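Side-chain contact in soluble epoxide hydrolase (Bacillus megaterium, PDB 4INZ), which is a bacterial enzyme of the alpha/beta hydrolase fold, a single chain built round a central, mostly parallel beta sheet: residues I119-A124 with E269-I274. The protein carries 1 engineered substitution. Numbering follows the deposited sequence.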
loop_
_atom_site.group_PDB
_atom_site.type_symbol
_atom_site.label_atom_id
_atom_site.label_comp_id
_atom_site.label_asym_id
_atom_site.label_seq_id
_atom_site.Cartn_x
_atom_site.Cartn_y
_atom_site.Cartn_z
ATOM N N ILE A 119 -5.718 2.018 -2.080
ATOM C CA ILE A 119 -5.797 2.578 -3.423
ATOM C C ILE A 119 -5.974 1.475 -4.463
ATOM O O ILE A 119 -6.841 1.559 -5.337
ATOM C CB ILE A 119 -4.538 3.407 -3.751
ATOM C CG1 ILE A 119 -4.405 4.584 -2.774
ATOM C CG2 ILE A 119 -4.582 3.900 -5.205
ATOM C CD1 ILE A 119 -3.004 5.199 -2.723
ATOM N N GLY A 120 -5.154 0.437 -4.351
ATOM C CA GLY A 120 -5.122 -0.634 -5.330
ATOM C C GLY A 120 -6.388 -1.468 -5.407
ATOM O O GLY A 120 -6.819 -1.819 -6.504
ATOM N N TRP A 121 -6.976 -1.806 -4.257
ATOM C CA TRP A 121 -8.255 -2.513 -4.253
ATOM C C TRP A 121 -9.281 -1.655 -4.978
ATOM O O TRP A 121 -10.020 -2.135 -5.845
ATOM C CB TRP A 121 -8.750 -2.769 -2.824
ATOM C CG TRP A 121 -8.178 -3.994 -2.107
ATOM C CD1 TRP A 121 -7.327 -3.991 -1.037
ATOM C CD2 TRP A 121 -8.470 -5.376 -2.378
ATOM N NE1 TRP A 121 -7.049 -5.281 -0.643
ATOM C CE2 TRP A 121 -7.739 -6.150 -1.450
ATOM C CE3 TRP A 121 -9.264 -6.034 -3.324
ATOM C CZ2 TRP A 121 -7.786 -7.545 -1.434
ATOM C CZ3 TRP A 121 -9.309 -7.421 -3.310
ATOM C CH2 TRP A 121 -8.578 -8.161 -2.369
ATOM N N THR A 122 -9.324 -0.377 -4.613
ATOM C CA THR A 122 -10.276 0.552 -5.215
ATOM C C THR A 122 -10.069 0.634 -6.730
ATOM O O THR A 122 -11.029 0.601 -7.504
ATOM C CB THR A 122 -10.171 1.949 -4.577
ATOM O OG1 THR A 122 -10.412 1.845 -3.167
ATOM C CG2 THR A 122 -11.188 2.903 -5.189
ATOM N N PHE A 123 -8.810 0.720 -7.147
ATOM C CA PHE A 123 -8.481 0.765 -8.565
ATOM C C PHE A 123 -8.917 -0.511 -9.290
ATOM O O PHE A 123 -9.457 -0.448 -10.396
ATOM C CB PHE A 123 -6.978 0.987 -8.770
ATOM C CG PHE A 123 -6.569 0.989 -10.212
ATOM C CD1 PHE A 123 -6.733 2.131 -10.988
ATOM C CD2 PHE A 123 -6.062 -0.156 -10.805
ATOM C CE1 PHE A 123 -6.373 2.134 -12.326
ATOM C CE2 PHE A 123 -5.694 -0.159 -12.138
ATOM C CZ PHE A 123 -5.856 0.989 -12.904
ATOM N N ALA A 124 -8.666 -1.666 -8.677
ATOM C CA ALA A 124 -9.042 -2.943 -9.287
ATOM C C ALA A 124 -10.556 -3.061 -9.450
ATOM O O ALA A 124 -11.043 -3.589 -10.452
ATOM C CB ALA A 124 -8.498 -4.117 -8.466
ATOM N N GLU A 269 -16.528 -13.823 -0.412
ATOM C CA GLU A 269 -17.845 -13.360 -0.839
ATOM C C GLU A 269 -17.700 -12.154 -1.767
ATOM O O GLU A 269 -18.517 -11.949 -2.671
ATOM C CB GLU A 269 -18.715 -12.982 0.366
ATOM C CG GLU A 269 -20.109 -12.481 -0.025
ATOM C CD GLU A 269 -20.735 -11.546 1.007
ATOM O OE1 GLU A 269 -21.412 -10.575 0.594
ATOM O OE2 GLU A 269 -20.560 -11.780 2.224
ATOM N N TYR A 270 -16.660 -11.356 -1.530
ATOM C CA TYR A 270 -16.414 -10.150 -2.317
ATOM C C TYR A 270 -15.439 -10.406 -3.446
ATOM O O TYR A 270 -15.416 -9.671 -4.433
ATOM C CB TYR A 270 -15.857 -9.037 -1.431
ATOM C CG TYR A 270 -16.807 -8.610 -0.349
ATOM C CD1 TYR A 270 -17.855 -7.738 -0.623
ATOM C CD2 TYR A 270 -16.664 -9.081 0.949
ATOM C CE1 TYR A 270 -18.736 -7.352 0.368
ATOM C CE2 TYR A 270 -17.538 -8.697 1.945
ATOM C CZ TYR A 270 -18.570 -7.832 1.651
ATOM O OH TYR A 270 -19.441 -7.449 2.643
ATOM N N VAL A 271 -14.624 -11.443 -3.278
ATOM C CA VAL A 271 -13.559 -11.776 -4.215
ATOM C C VAL A 271 -13.527 -13.287 -4.414
ATOM O O VAL A 271 -12.742 -13.979 -3.777
ATOM C CB VAL A 271 -12.181 -11.326 -3.664
ATOM C CG1 VAL A 271 -11.116 -11.434 -4.738
ATOM C CG2 VAL A 271 -12.258 -9.901 -3.110
ATOM N N PRO A 272 -14.393 -13.806 -5.298
ATOM C CA PRO A 272 -14.606 -15.255 -5.426
ATOM C C PRO A 272 -13.372 -16.069 -5.818
ATOM O O PRO A 272 -13.230 -17.214 -5.376
ATOM C CB PRO A 272 -15.676 -15.356 -6.521
ATOM C CG PRO A 272 -16.380 -14.040 -6.480
ATOM C CD PRO A 272 -15.319 -13.033 -6.142
ATOM N N ASN A 273 -12.504 -15.507 -6.649
ATOM C CA ASN A 273 -11.312 -16.222 -7.072
ATOM C C ASN A 273 -10.118 -15.725 -6.285
ATOM O O ASN A 273 -9.238 -15.056 -6.828
ATOM C CB ASN A 273 -11.073 -16.036 -8.571
ATOM C CG ASN A 273 -9.915 -16.874 -9.086
ATOM O OD1 ASN A 273 -9.166 -17.470 -8.307
ATOM N ND2 ASN A 273 -9.751 -16.908 -10.405
ATOM N N ILE A 274 -10.094 -16.050 -4.999
ATOM C CA ILE A 274 -9.049 -15.552 -4.120
ATOM C C ILE A 274 -8.298 -16.685 -3.430
ATOM O O ILE A 274 -8.870 -17.749 -3.141
ATOM C CB ILE A 274 -9.631 -14.603 -3.053
ATOM C CG1 ILE A 274 -8.527 -13.744 -2.427
ATOM C CG2 ILE A 274 -10.410 -15.392 -2.004
ATOM C CD1 ILE A 274 -9.054 -12.552 -1.660
#
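Trp121 and Val271 are the residues whose CA atoms lie nearest across the segments, yet these stand 10.7 Å apart, a gap bridged by side chains alone. Residues 119-124 are helical, as the backbone hydrogen bonds from Phe123 N to Ile119 O (2.8 Å) and from Ala124 N to Gly120 O (2.9 Å), each four residues back, attest; residues 269-274 form the end of a loop and enter strand 274-279 at Ile274. No hydrogen bond joins the segments, and the interface is small, 80 Å² summed over both sides.

CG of Trp121 lies anti to its carbonyl carbon (chi1 -83°), and with chi2 at 111° the six-membered ring is the part that reaches the loop. There CG2 of Val271 approaches obliquely, 3.9 Å from CZ3 and 4.1 Å from CH2 of Trp121, the two side chains crossing at about a right angle. In this alpha/beta hydrolase fold, helix 115-126 packs against the central sheet: Trp121 also touches Leu134 and Ala136 of strand 131-137 and Val248 and Ile250 of strand 248-253. The contact thus extends the helix-sheet packing to the start of edge strand 274-279, where Ile274 CD1 sits near the ring plane, 4.5 Å from Trp121 CH2. His141 meets the indole edge-to-face and also touches Val271.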